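Local coordinates for antifreeze protein (Marinomonas primoryensis, PDB 3P4G) that binds ice in a calcium-dependent manner as a right-handed beta-helix, probably through ordered, clathrate-like waters held on its surface, at residues T220-G225 against I239-S244; Q243-A248 against E264-G269; I280-Y285 against I306-G311. All blocks are in the same frame, centred on the assembly; numbering follows the deposited sequence.

Contact 1 of 3, residues T220-G225 against I239-S244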
ATOM      1  N   THR A 220       7.724  -9.946  -4.070  1.00  5.28           N
ATOM      2  CA  THR A 220       7.864  -9.421  -5.426  1.00  5.74           C
ATOM      3  C   THR A 220       7.644  -7.923  -5.405  1.00  6.13           C
ATOM      4  O   THR A 220       6.580  -7.466  -4.994  1.00  6.91           O
ATOM      5  CB  THR A 220       6.836 -10.072  -6.362  1.00  6.82           C
ATOM      6  OG1 THR A 220       7.078 -11.482  -6.459  1.00  9.31           O
ATOM      7  CG2 THR A 220       6.915  -9.467  -7.734  1.00  5.72           C
ATOM      8  N   ILE A 221       8.639  -7.174  -5.874  1.00  5.18           N
ATOM      9  CA  ILE A 221       8.519  -5.693  -5.977  1.00  5.55           C
ATOM     10  C   ILE A 221       8.785  -5.283  -7.392  1.00  6.06           C
ATOM     11  O   ILE A 221       9.881  -5.591  -7.929  1.00  8.06           O
ATOM     12  CB  ILE A 221       9.555  -5.074  -5.033  1.00  4.85           C
ATOM     13  CG1 ILE A 221       9.131  -5.322  -3.566  1.00  5.93           C
ATOM     14  CG2 ILE A 221       9.710  -3.552  -5.296  1.00  5.38           C
ATOM     15  CD1 ILE A 221      10.348  -5.203  -2.608  1.00  8.54           C
ATOM     16  N   ILE A 222       7.849  -4.535  -7.982  1.00  5.89           N
ATOM     17  CA  ILE A 222       7.989  -4.042  -9.338  1.00  7.25           C
ATOM     18  C   ILE A 222       7.794  -2.512  -9.333  1.00  7.30           C
ATOM     19  O   ILE A 222       6.750  -2.003  -8.854  1.00  8.82           O
ATOM     20  CB  ILE A 222       6.951  -4.634 -10.252  1.00  7.76           C
ATOM     21  CG1 ILE A 222       7.108  -6.170 -10.323  1.00  7.92           C
ATOM     22  CG2 ILE A 222       7.105  -4.051 -11.692  1.00  8.41           C
ATOM     23  CD1 ILE A 222       5.921  -6.920 -11.001  1.00 14.07           C
ATOM     24  N   ILE A 223       8.787  -1.808  -9.862  1.00  5.88           N
ATOM     25  CA  ILE A 223       8.724  -0.331 -10.024  1.00  7.03           C
ATOM     26  C   ILE A 223       8.738  -0.048 -11.515  1.00  8.54           C
ATOM     27  O   ILE A 223       9.753  -0.313 -12.206  1.00  9.03           O
ATOM     28  CB  ILE A 223       9.891   0.431  -9.323  1.00  6.64           C
ATOM     29  CG1 ILE A 223      10.133  -0.041  -7.861  1.00  7.54           C
ATOM     30  CG2 ILE A 223       9.646   1.993  -9.378  1.00  8.14           C
ATOM     31  CD1 ILE A 223       8.932   0.125  -6.868  1.00  6.97           C
ATOM     32  N   ALA A 224       7.635   0.484 -12.048  1.00  8.81           N
ATOM     33  CA  ALA A 224       7.574   0.810 -13.513  1.00 10.68           C
ATOM     34  C   ALA A 224       8.375   2.054 -13.895  1.00 10.46           C
ATOM     35  O   ALA A 224       8.952   2.097 -14.971  1.00 10.66           O
ATOM     36  CB  ALA A 224       6.158   1.022 -13.955  1.00 10.48           C
ATOM     37  N   GLY A 225       8.412   3.026 -12.986  1.00  9.87           N
ATOM     38  CA  GLY A 225       9.033   4.323 -13.224  1.00 10.21           C
ATOM     39  C   GLY A 225      10.459   4.317 -12.712  1.00 10.99           C
ATOM     40  O   GLY A 225      11.059   3.256 -12.616  1.00 10.58           O
ATOM     41  N   ILE A 239      12.253 -11.035  -5.535  1.00  6.63           N
ATOM     42  CA  ILE A 239      12.535 -10.577  -6.897  1.00  5.94           C
ATOM     43  C   ILE A 239      12.143  -9.086  -6.992  1.00  5.71           C
ATOM     44  O   ILE A 239      11.022  -8.692  -6.572  1.00  6.43           O
ATOM     45  CB  ILE A 239      11.837 -11.418  -8.002  1.00  7.63           C
ATOM     46  CG1 ILE A 239      12.222 -10.792  -9.357  1.00  6.17           C
ATOM     47  CG2 ILE A 239      10.261 -11.429  -7.845  1.00  8.09           C
ATOM     48  CD1 ILE A 239      12.082 -11.788 -10.562  1.00  9.64           C
ATOM     49  N   VAL A 240      13.067  -8.270  -7.460  1.00  5.74           N
ATOM     50  CA  VAL A 240      12.834  -6.835  -7.636  1.00  5.59           C
ATOM     51  C   VAL A 240      13.023  -6.535  -9.101  1.00  6.47           C
ATOM     52  O   VAL A 240      14.035  -6.951  -9.704  1.00  6.90           O
ATOM     53  CB  VAL A 240      13.813  -6.000  -6.775  1.00  5.57           C
ATOM     54  CG1 VAL A 240      13.646  -4.487  -7.032  1.00  6.12           C
ATOM     55  CG2 VAL A 240      13.594  -6.288  -5.243  1.00  6.57           C
ATOM     56  N   ARG A 241      12.076  -5.807  -9.683  1.00  7.29           N
ATOM     57  CA  ARG A 241      12.234  -5.408 -11.068  1.00  7.42           C
ATOM     58  C   ARG A 241      12.025  -3.886 -11.149  1.00  8.16           C
ATOM     59  O   ARG A 241      11.041  -3.377 -10.597  1.00  7.06           O
ATOM     60  CB  ARG A 241      11.226  -6.109 -11.948  1.00  9.10           C
ATOM     61  CG  ARG A 241      11.234  -5.652 -13.434  1.00  8.92           C
ATOM     62  CD  ARG A 241      10.912  -6.809 -14.329  1.00 17.60           C
ATOM     63  NE  ARG A 241       9.551  -7.257 -14.099  1.00 21.20           N
ATOM     64  CZ  ARG A 241       8.480  -6.679 -14.660  1.00 28.55           C
ATOM     65  NH1 ARG A 241       8.660  -5.641 -15.469  1.00 24.78           N
ATOM     66  NH2 ARG A 241       7.225  -7.117 -14.398  1.00 26.57           N
ATOM     67  N   VAL A 242      12.953  -3.207 -11.804  1.00  6.81           N
ATOM     68  CA  VAL A 242      12.845  -1.741 -12.033  0.50  7.03           C
ATOM     69  C   VAL A 242      12.849  -1.523 -13.535  1.00  7.92           C
ATOM     70  O   VAL A 242      13.776  -1.946 -14.263  1.00  8.92           O
ATOM     71  CB  VAL A 242      13.990  -0.914 -11.388  0.50  7.31           C
ATOM     72  CG1 VAL A 242      13.827   0.628 -11.690  0.50  7.51           C
ATOM     73  CG2 VAL A 242      14.101  -1.202  -9.891  0.50  7.46           C
ATOM     74  N   GLN A 243      11.820  -0.836 -14.027  1.00  8.72           N
ATOM     75  CA  GLN A 243      11.684  -0.704 -15.486  1.00 10.32           C
ATOM     76  C   GLN A 243      12.217   0.571 -16.124  1.00 11.88           C
ATOM     77  O   GLN A 243      12.325   0.632 -17.354  1.00 13.08           O
ATOM     78  CB  GLN A 243      10.200  -0.887 -15.856  1.00 10.99           C
ATOM     79  CG  GLN A 243       9.642  -2.209 -15.405  1.00 13.27           C
ATOM     80  CD  GLN A 243       8.292  -2.471 -16.007  1.00 22.32           C
ATOM     81  OE1 GLN A 243       7.284  -2.083 -15.450  1.00 20.66           O
ATOM     82  NE2 GLN A 243       8.262  -3.163 -17.153  1.00 22.55           N
ATOM     83  N   SER A 244      12.525   1.582 -15.312  1.00 10.79           N
ATOM     84  CA  SER A 244      13.094   2.836 -15.808  1.00 13.09           C
ATOM     85  C   SER A 244      14.400   3.155 -15.079  1.00 12.15           C
ATOM     86  O   SER A 244      14.923   2.305 -14.365  1.00 12.92           O
ATOM     87  CB  SER A 244      12.082   3.995 -15.694  1.00 13.82           C
ATOM     88  OG  SER A 244      10.808   3.652 -16.263  1.00 13.31           O
TER
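Ile222 lays its CG2 methyl over one face of the Arg241 guanidinium, 4.0 Å above the plane and displaced toward the rim, while at the edge of the same group, in its plane, sits Gln243 NE2. That second neighbour is a donor facing a donor: Arg241 NH1 and Gln243 NE2 are both claimed by the carboxylate of Glu264 on the next coil. The setting is a right-handed parallel beta-helix, in which strands 220-223 and 239-242 are equivalent rungs of successive coils, their axes 4.8 Å apart at closest approach and 4° from parallel. Arg241 leaves its strand with CG anti to the backbone N (chi1 175°), then bends at chi2 and chi3, and its guanidinium runs beside Ile222, whose CD1 lies 3.6 Å from Arg241 NH2. On the same outer face Ile239 CG2 meets Thr220 OG1 at 3.5 Å, the two side chains pointing the same way, and Tyr323 from the C-terminal end packs on Ile239 and Arg241. The other face, carrying Ile221, Ile223, Val240 and Val242, is buried against Ile231 across the solenoid core. Ile221 and Ile223 each give an N-H to the neighbouring rung and take one back through O. Beyond the strands the ladder passes to a side chain: Ser244 OG donates to Ala224 O at 2.7 Å, in the carbonyl plane and on a lone pair.

Contact 2 of 3, residues Q243-A248 against E264-G269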
ATOM      1  N   GLN A 243      11.820  -0.836 -14.027  1.00  8.72           N
ATOM      2  CA  GLN A 243      11.684  -0.704 -15.486  1.00 10.32           C
ATOM      3  C   GLN A 243      12.217   0.571 -16.124  1.00 11.88           C
ATOM      4  O   GLN A 243      12.325   0.632 -17.354  1.00 13.08           O
ATOM      5  CB  GLN A 243      10.200  -0.887 -15.856  1.00 10.99           C
ATOM      6  CG  GLN A 243       9.642  -2.209 -15.405  1.00 13.27           C
ATOM      7  CD  GLN A 243       8.292  -2.471 -16.007  1.00 22.32           C
ATOM      8  OE1 GLN A 243       7.284  -2.083 -15.450  1.00 20.66           O
ATOM      9  NE2 GLN A 243       8.262  -3.163 -17.153  1.00 22.55           N
ATOM     10  N   SER A 244      12.525   1.582 -15.312  1.00 10.79           N
ATOM     11  CA  SER A 244      13.094   2.836 -15.808  1.00 13.09           C
ATOM     12  C   SER A 244      14.400   3.155 -15.079  1.00 12.15           C
ATOM     13  O   SER A 244      14.923   2.305 -14.365  1.00 12.92           O
ATOM     14  CB  SER A 244      12.082   3.995 -15.694  1.00 13.82           C
ATOM     15  OG  SER A 244      10.808   3.652 -16.263  1.00 13.31           O
ATOM     16  N   GLN A 245      14.922   4.373 -15.266  1.00 12.56           N
ATOM     17  CA  GLN A 245      16.255   4.764 -14.777  1.00 13.14           C
ATOM     18  C   GLN A 245      16.345   4.632 -13.286  1.00 12.65           C
ATOM     19  O   GLN A 245      15.414   5.018 -12.566  1.00 12.52           O
ATOM     20  CB  GLN A 245      16.558   6.216 -15.141  1.00 13.64           C
ATOM     21  CG  GLN A 245      16.697   6.478 -16.634  1.00 17.39           C
ATOM     22  CD  GLN A 245      15.402   6.916 -17.308  1.00 18.10           C
ATOM     23  OE1 GLN A 245      14.289   6.475 -16.941  1.00 16.87           O
ATOM     24  NE2 GLN A 245      15.543   7.768 -18.333  1.00 21.81           N
ATOM     25  N   VAL A 246      17.483   4.102 -12.831  1.00  9.83           N
ATOM     26  CA  VAL A 246      17.810   4.083 -11.424  1.00 10.03           C
ATOM     27  C   VAL A 246      18.885   5.164 -11.261  1.00 10.83           C
ATOM     28  O   VAL A 246      20.014   5.053 -11.782  1.00 11.66           O
ATOM     29  CB  VAL A 246      18.396   2.738 -10.979  1.00  9.80           C
ATOM     30  CG1 VAL A 246      18.810   2.787  -9.480  1.00  8.90           C
ATOM     31  CG2 VAL A 246      17.372   1.617 -11.176  1.00  9.82           C
ATOM     32  N   TRP A 247      18.516   6.237 -10.576  1.00 11.81           N
ATOM     33  CA  TRP A 247      19.416   7.368 -10.410  1.00 11.82           C
ATOM     34  C   TRP A 247      20.529   7.080  -9.375  1.00 12.01           C
ATOM     35  O   TRP A 247      20.429   6.123  -8.583  1.00 11.55           O
ATOM     36  CB  TRP A 247      18.594   8.598 -10.037  1.00 12.12           C
ATOM     37  CG  TRP A 247      17.785   9.174 -11.216  1.00 14.66           C
ATOM     38  CD1 TRP A 247      17.900   8.859 -12.553  1.00 15.62           C
ATOM     39  CD2 TRP A 247      16.790  10.195 -11.126  1.00 14.00           C
ATOM     40  NE1 TRP A 247      16.995   9.606 -13.298  1.00 15.78           N
ATOM     41  CE2 TRP A 247      16.315  10.444 -12.442  1.00 17.23           C
ATOM     42  CE3 TRP A 247      16.249  10.923 -10.057  1.00 15.28           C
ATOM     43  CZ2 TRP A 247      15.312  11.405 -12.713  1.00 15.97           C
ATOM     44  CZ3 TRP A 247      15.241  11.872 -10.326  1.00 15.45           C
ATOM     45  CH2 TRP A 247      14.792  12.105 -11.631  1.00 15.95           C
ATOM     46  N   ALA A 248      21.594   7.905  -9.406  1.00 12.26           N
ATOM     47  CA  ALA A 248      22.794   7.620  -8.624  1.00 13.39           C
ATOM     48  C   ALA A 248      22.567   7.509  -7.107  1.00 13.82           C
ATOM     49  O   ALA A 248      23.268   6.746  -6.442  1.00 14.11           O
ATOM     50  CB  ALA A 248      23.873   8.674  -8.901  1.00 14.71           C
ATOM     51  N   GLU A 264      15.740  -2.794 -16.109  1.00 11.69           N
ATOM     52  CA  GLU A 264      15.462  -2.731 -17.540  1.00 12.27           C
ATOM     53  C   GLU A 264      16.065  -1.498 -18.257  1.00 12.65           C
ATOM     54  O   GLU A 264      16.007  -1.414 -19.484  1.00 13.83           O
ATOM     55  CB  GLU A 264      13.954  -2.795 -17.779  1.00 12.74           C
ATOM     56  CG  GLU A 264      13.301  -4.058 -17.236  1.00 13.11           C
ATOM     57  CD  GLU A 264      11.811  -4.168 -17.596  1.00 17.84           C
ATOM     58  OE1 GLU A 264      11.293  -3.328 -18.345  1.00 18.25           O
ATOM     59  OE2 GLU A 264      11.140  -5.118 -17.128  1.00 19.64           O
ATOM     60  N   HIS A 265      16.600  -0.537 -17.493  1.00 12.36           N
ATOM     61  CA  HIS A 265      17.068   0.733 -18.062  1.00 12.94           C
ATOM     62  C   HIS A 265      18.444   1.106 -17.437  1.00 12.50           C
ATOM     63  O   HIS A 265      19.191   0.206 -17.000  1.00 11.04           O
ATOM     64  CB  HIS A 265      15.932   1.788 -17.884  1.00 14.59           C
ATOM     65  CG  HIS A 265      15.948   2.847 -18.939  1.00 14.18           C
ATOM     66  ND1 HIS A 265      16.852   3.896 -18.930  1.00 16.22           N
ATOM     67  CD2 HIS A 265      15.241   2.972 -20.088  1.00 19.76           C
ATOM     68  CE1 HIS A 265      16.674   4.637 -20.017  1.00 21.66           C
ATOM     69  NE2 HIS A 265      15.673   4.125 -20.710  1.00 19.92           N
ATOM     70  N   GLU A 266      18.802   2.381 -17.419  1.00 12.53           N
ATOM     71  CA  GLU A 266      20.071   2.839 -16.860  1.00 12.23           C
ATOM     72  C   GLU A 266      20.187   2.471 -15.397  1.00 12.36           C
ATOM     73  O   GLU A 266      19.206   2.509 -14.652  1.00 12.92           O
ATOM     74  CB  GLU A 266      20.196   4.371 -16.993  1.00 12.88           C
ATOM     75  CG  GLU A 266      20.383   4.826 -18.418  1.00 14.85           C
ATOM     76  CD  GLU A 266      20.226   6.318 -18.597  1.00 23.29           C
ATOM     77  OE1 GLU A 266      20.558   7.088 -17.683  1.00 21.22           O
ATOM     78  OE2 GLU A 266      19.777   6.700 -19.684  1.00 24.72           O
ATOM     79  N   LEU A 267      21.409   2.138 -14.980  1.00 11.95           N
ATOM     80  CA  LEU A 267      21.667   1.801 -13.591  1.00 11.07           C
ATOM     81  C   LEU A 267      22.820   2.650 -13.051  1.00 12.30           C
ATOM     82  O   LEU A 267      24.008   2.359 -13.320  1.00 11.58           O
ATOM     83  CB  LEU A 267      21.987   0.281 -13.425  1.00 11.48           C
ATOM     84  CG  LEU A 267      22.259  -0.116 -11.982  1.00 10.46           C
ATOM     85  CD1 LEU A 267      20.947   0.069 -11.127  1.00 11.10           C
ATOM     86  CD2 LEU A 267      22.740  -1.586 -11.915  1.00 14.10           C
ATOM     87  N   HIS A 268      22.463   3.716 -12.335  1.00 11.78           N
ATOM     88  CA  HIS A 268      23.485   4.600 -11.755  1.00 13.24           C
ATOM     89  C   HIS A 268      23.646   4.398 -10.261  1.00 12.07           C
ATOM     90  O   HIS A 268      24.669   4.838  -9.691  1.00 14.36           O
ATOM     91  CB  HIS A 268      23.177   6.061 -12.060  1.00 13.84           C
ATOM     92  CG  HIS A 268      23.063   6.333 -13.523  1.00 16.98           C
ATOM     93  ND1 HIS A 268      24.161   6.444 -14.344  1.00 21.60           N
ATOM     94  CD2 HIS A 268      21.980   6.445 -14.328  1.00 16.82           C
ATOM     95  CE1 HIS A 268      23.766   6.653 -15.589  1.00 21.56           C
ATOM     96  NE2 HIS A 268      22.447   6.656 -15.607  1.00 21.18           N
ATOM     97  N   GLY A 269      22.640   3.782  -9.634  1.00 11.77           N
ATOM     98  CA  GLY A 269      22.567   3.735  -8.160  1.00 10.29           C
ATOM     99  C   GLY A 269      23.312   2.586  -7.527  1.00 12.06           C
ATOM    100  O   GLY A 269      23.992   1.838  -8.215  1.00 11.79           O
TER
HETATM  101  O   HOH W   1      11.591  -0.927 -19.431  1.00 16.85           O
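Gln243 and Glu264 run side by side and point the same way, each extended beyond CG, yet their flat ends are turned almost perpendicular, with amide and carboxylate planes 87° apart. Gln243 NE2 reaches Glu264 OE1 over a long 3.3 Å; the donor approaches OE1 on its syn side, tilted 33° out of the carboxylate plane, while OE1 itself lies close to the amide plane. A water bound at 2.7 Å to Glu264 OE1 also donates to Gln243 O, so OE1 is gripped by two donors, while OE2 is held by Arg241 in a salt bridge. This charge pairing probably steadies the carboxylate as an anion.

Next along, Gln245 and His265 again point the same way, with amide and ring planes 37° apart. Gln245 CG comes within 3.5 Å of His265 ND1, a buried nitrogen without a polar partner, and Gln245 OE1 lies over one ring face near the rim; Phe284 of the following coil stacks on this imidazole.

These segments are corresponding loops on successive coils of the beta-helix, joined through a single backbone bridge at Val246 and Leu267. Val246 N donates to Glu266 O at 3.0 Å, and Val246 O accepts from His268 N at 2.8 Å. Val246 and Leu267 are aligned alike, the isopropyl group of the first resting on CD1 of the second, 3.7 Å from Val246 CB. His268 NE2 donates to Glu266 OE1, 2.8 Å away; this oxygen lies in the plane of the imidazole and is met on its anti side.

Contact 3 of 3, residues I280-Y285 against I306-G311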
ATOM      1  N   ILE A 280      21.511 -10.666 -11.106  1.00  7.52           N
ATOM      2  CA  ILE A 280      21.111  -9.358 -11.651  1.00  7.56           C
ATOM      3  C   ILE A 280      21.054  -9.479 -13.163  1.00  8.55           C
ATOM      4  O   ILE A 280      21.967 -10.041 -13.784  1.00  9.03           O
ATOM      5  CB  ILE A 280      22.017  -8.179 -11.159  1.00  7.78           C
ATOM      6  CG1 ILE A 280      21.427  -6.822 -11.602  1.00  9.11           C
ATOM      7  CG2 ILE A 280      23.504  -8.277 -11.662  1.00  8.74           C
ATOM      8  CD1 ILE A 280      22.227  -5.603 -11.135  1.00  9.29           C
ATOM      9  N   TYR A 281      20.026  -8.864 -13.768  1.00  8.74           N
ATOM     10  CA  TYR A 281      19.892  -8.847 -15.203  1.00 10.41           C
ATOM     11  C   TYR A 281      19.919  -7.382 -15.622  1.00 11.54           C
ATOM     12  O   TYR A 281      19.036  -6.621 -15.261  1.00 11.85           O
ATOM     13  CB  TYR A 281      18.536  -9.455 -15.586  1.00 10.79           C
ATOM     14  CG  TYR A 281      18.234  -9.518 -17.068  1.00 11.90           C
ATOM     15  CD1 TYR A 281      19.264  -9.520 -18.033  1.00 13.40           C
ATOM     16  CD2 TYR A 281      16.906  -9.662 -17.512  1.00 16.34           C
ATOM     17  CE1 TYR A 281      18.989  -9.597 -19.378  1.00 15.90           C
ATOM     18  CE2 TYR A 281      16.616  -9.729 -18.903  1.00 19.43           C
ATOM     19  CZ  TYR A 281      17.666  -9.710 -19.811  1.00 19.77           C
ATOM     20  OH  TYR A 281      17.410  -9.770 -21.185  1.00 22.66           O
ATOM     21  N   LEU A 282      20.947  -7.020 -16.368  1.00 11.87           N
ATOM     22  CA  LEU A 282      21.137  -5.648 -16.869  1.00 12.97           C
ATOM     23  C   LEU A 282      20.640  -5.625 -18.301  1.00 14.38           C
ATOM     24  O   LEU A 282      21.434  -5.732 -19.246  1.00 15.67           O
ATOM     25  CB  LEU A 282      22.623  -5.286 -16.837  1.00 13.87           C
ATOM     26  CG  LEU A 282      23.301  -5.328 -15.447  1.00 15.54           C
ATOM     27  CD1 LEU A 282      24.827  -5.162 -15.529  1.00 13.68           C
ATOM     28  CD2 LEU A 282      22.713  -4.226 -14.539  1.00 16.62           C
ATOM     29  N   LYS A 283      19.331  -5.481 -18.469  1.00 15.41           N
ATOM     30  CA  LYS A 283      18.734  -5.643 -19.808  1.00 16.48           C
ATOM     31  C   LYS A 283      19.145  -4.494 -20.744  1.00 16.60           C
ATOM     32  O   LYS A 283      19.151  -4.646 -21.976  1.00 17.49           O
ATOM     33  CB  LYS A 283      17.223  -5.675 -19.655  1.00 17.71           C
ATOM     34  CG  LYS A 283      16.402  -5.916 -20.928  1.00 24.11           C
ATOM     35  CD  LYS A 283      14.984  -6.376 -20.507  1.00 28.54           C
ATOM     36  CE  LYS A 283      14.369  -7.245 -21.595  1.00 32.74           C
ATOM     37  NZ  LYS A 283      13.911  -6.433 -22.784  1.00 33.35           N
ATOM     38  N   PHE A 284      19.526  -3.351 -20.173  1.00 16.54           N
ATOM     39  CA  PHE A 284      19.823  -2.129 -20.946  1.00 16.57           C
ATOM     40  C   PHE A 284      21.246  -2.082 -21.535  1.00 17.58           C
ATOM     41  O   PHE A 284      21.518  -1.281 -22.441  1.00 17.88           O
ATOM     42  CB  PHE A 284      19.568  -0.902 -20.058  1.00 16.40           C
ATOM     43  CG  PHE A 284      19.581   0.445 -20.783  1.00 17.72           C
ATOM     44  CD1 PHE A 284      18.467   0.893 -21.473  1.00 16.96           C
ATOM     45  CD2 PHE A 284      20.715   1.280 -20.715  1.00 20.26           C
ATOM     46  CE1 PHE A 284      18.468   2.160 -22.104  1.00 15.60           C
ATOM     47  CE2 PHE A 284      20.737   2.534 -21.344  1.00 19.41           C
ATOM     48  CZ  PHE A 284      19.584   2.971 -22.021  1.00 20.71           C
ATOM     49  N   TYR A 285      22.128  -2.944 -21.046  1.00 15.85           N
ATOM     50  CA  TYR A 285      23.550  -2.895 -21.404  1.00 17.41           C
ATOM     51  C   TYR A 285      23.974  -4.167 -22.094  1.00 18.27           C
ATOM     52  O   TYR A 285      23.682  -5.264 -21.612  1.00 16.24           O
ATOM     53  CB  TYR A 285      24.389  -2.733 -20.133  1.00 15.89           C
ATOM     54  CG  TYR A 285      24.081  -1.477 -19.361  1.00 16.99           C
ATOM     55  CD1 TYR A 285      23.112  -1.480 -18.311  1.00 14.20           C
ATOM     56  CD2 TYR A 285      24.755  -0.281 -19.664  1.00 18.22           C
ATOM     57  CE1 TYR A 285      22.857  -0.331 -17.589  1.00 15.82           C
ATOM     58  CE2 TYR A 285      24.495   0.875 -18.964  1.00 17.99           C
ATOM     59  CZ  TYR A 285      23.532   0.847 -17.936  1.00 16.11           C
ATOM     60  OH  TYR A 285      23.294   1.986 -17.237  1.00 14.84           O
ATOM     61  N   ILE A 306      25.427 -12.534 -13.236  1.00  8.92           N
ATOM     62  CA  ILE A 306      25.198 -11.270 -13.937  1.00  9.13           C
ATOM     63  C   ILE A 306      24.932 -11.559 -15.398  1.00 10.60           C
ATOM     64  O   ILE A 306      25.791 -12.110 -16.093  1.00 11.85           O
ATOM     65  CB  ILE A 306      26.379 -10.239 -13.833  1.00  9.43           C
ATOM     66  CG1 ILE A 306      26.770  -9.995 -12.370  1.00  9.53           C
ATOM     67  CG2 ILE A 306      25.998  -8.901 -14.553  1.00 10.73           C
ATOM     68  CD1 ILE A 306      28.116  -9.128 -12.228  1.00 11.05           C
ATOM     69  N   ARG A 307      23.726 -11.225 -15.842  1.00  9.90           N
ATOM     70  CA  ARG A 307      23.381 -11.362 -17.257  1.00 11.11           C
ATOM     71  C   ARG A 307      23.249  -9.967 -17.859  1.00 12.32           C
ATOM     72  O   ARG A 307      22.743  -9.068 -17.211  1.00 12.52           O
ATOM     73  CB  ARG A 307      22.059 -12.160 -17.412  1.00 12.20           C
ATOM     74  CG  ARG A 307      21.561 -12.193 -18.884  1.00 13.18           C
ATOM     75  CD  ARG A 307      20.382 -13.105 -19.077  1.00 15.03           C
ATOM     76  NE  ARG A 307      20.700 -14.525 -18.818  1.00 14.06           N
ATOM     77  CZ  ARG A 307      21.288 -15.358 -19.676  1.00 17.81           C
ATOM     78  NH1 ARG A 307      21.660 -14.951 -20.891  1.00 17.03           N
ATOM     79  NH2 ARG A 307      21.484 -16.627 -19.326  1.00 17.08           N
ATOM     80  N   VAL A 308      23.724  -9.781 -19.094  1.00 13.01           N
ATOM     81  CA  VAL A 308      23.524  -8.494 -19.812  1.00 13.92           C
ATOM     82  C   VAL A 308      22.635  -8.751 -21.019  1.00 15.15           C
ATOM     83  O   VAL A 308      22.118  -9.863 -21.167  1.00 14.26           O
ATOM     84  CB  VAL A 308      24.874  -7.793 -20.137  1.00 15.00           C
ATOM     85  CG1 VAL A 308      25.604  -7.413 -18.832  1.00 15.72           C
ATOM     86  CG2 VAL A 308      25.782  -8.681 -21.000  1.00 16.83           C
ATOM     87  N   SER A 309      22.438  -7.751 -21.893  1.00 15.32           N
ATOM     88  CA  SER A 309      21.352  -7.908 -22.895  1.00 17.06           C
ATOM     89  C   SER A 309      21.615  -9.018 -23.904  1.00 18.21           C
ATOM     90  O   SER A 309      20.668  -9.615 -24.464  1.00 19.01           O
ATOM     91  CB  SER A 309      21.106  -6.597 -23.642  1.00 17.52           C
ATOM     92  OG  SER A 309      22.234  -6.305 -24.441  1.00 18.31           O
ATOM     93  N   ASP A 310      22.895  -9.270 -24.171  1.00 18.23           N
ATOM     94  CA  ASP A 310      23.288 -10.215 -25.209  1.00 20.19           C
ATOM     95  C   ASP A 310      24.194 -11.340 -24.685  1.00 19.87           C
ATOM     96  O   ASP A 310      24.998 -11.920 -25.432  1.00 21.02           O
ATOM     97  CB  ASP A 310      23.931  -9.475 -26.398  1.00 19.88           C
ATOM     98  CG  ASP A 310      25.235  -8.728 -26.020  1.00 22.05           C
ATOM     99  OD1 ASP A 310      25.513  -8.530 -24.810  1.00 18.71           O
ATOM    100  OD2 ASP A 310      25.998  -8.364 -26.953  1.00 23.33           O
ATOM    101  N   GLY A 311      24.087 -11.642 -23.398  1.00 19.13           N
ATOM    102  CA  GLY A 311      24.802 -12.828 -22.877  1.00 18.15           C
ATOM    103  C   GLY A 311      25.098 -12.766 -21.396  1.00 17.11           C
ATOM    104  O   GLY A 311      24.537 -11.954 -20.699  1.00 16.40           O
TER
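Ile280 and Ile306 form the apolar centre, side by side and pointing the same way, with Ile280 CG2 lying 3.8 Å from Ile306 CG1. Ile280 places this methyl between its backbone N and carbonyl carbon, CG1 being anti to N (chi1 -172°). Leu282 slants across both neighbours on this face: its CD1 methyl comes to 4.0 Å from Ile306 CG2 and almost as near to Val308 CG1. A pair of backbone bonds, Arg307 N to Ile280 O and Leu282 N to Arg307 O, joins the strands as the last parallel rungs of the beta-helix.

On the reverse face Tyr281 meets the aliphatic part of Arg307, whose CG stands 3.6 Å from Tyr281 CD1. Ring and guanidinium planes are 80° apart, so there is no parallel stack between them. The carbonyl oxygens of Arg307 and Val308 lie in the ring plane at its edge, while Lys283 CB covers part of one face. Beyond Arg307 CD the chain bends at chi3, and NE donates a hydrogen bond to Ala318 O.

At the polar edge both strands end in type I turns, Leu282-Tyr285 and Val308-Gly311. Ser309 N donates to Tyr285 O at 2.8 Å, stitching the first turn to the start of the second.

Strand 260-263 flanks strand 279-282, contributing Leu261 and Val263 to the apolar side, and Phe320 meets the Tyr281 ring. Val300 of helix 294-300 packs on Ile280 and Ile306, and beyond them strand 311-314 folds back antiparallel to strand 305-308, closing the C-terminal end of the solenoid.

The three contacts follow one another toward the C-terminal end of the beta-helix. Contacts 1 and 2, centred 11 Å apart, share Gln243 and Ser244: where the rungs of contact 1 end, the loops of contact 2 begin. A salt bridge of 3.0 Å from Arg241 NH1 to Glu264 OE2 ties them further. Contact 2 reaches contact 3, whose centre is 13 Å away, through Tyr285 OH and Leu267 N, 2.9 Å apart. Contacts 1 and 3 do not touch; their nearest atoms are about 7 Å apart. A bound calcium ion lies about 7 Å from the side chain of Ile221, and one lies about 10 Å from that of Ile280.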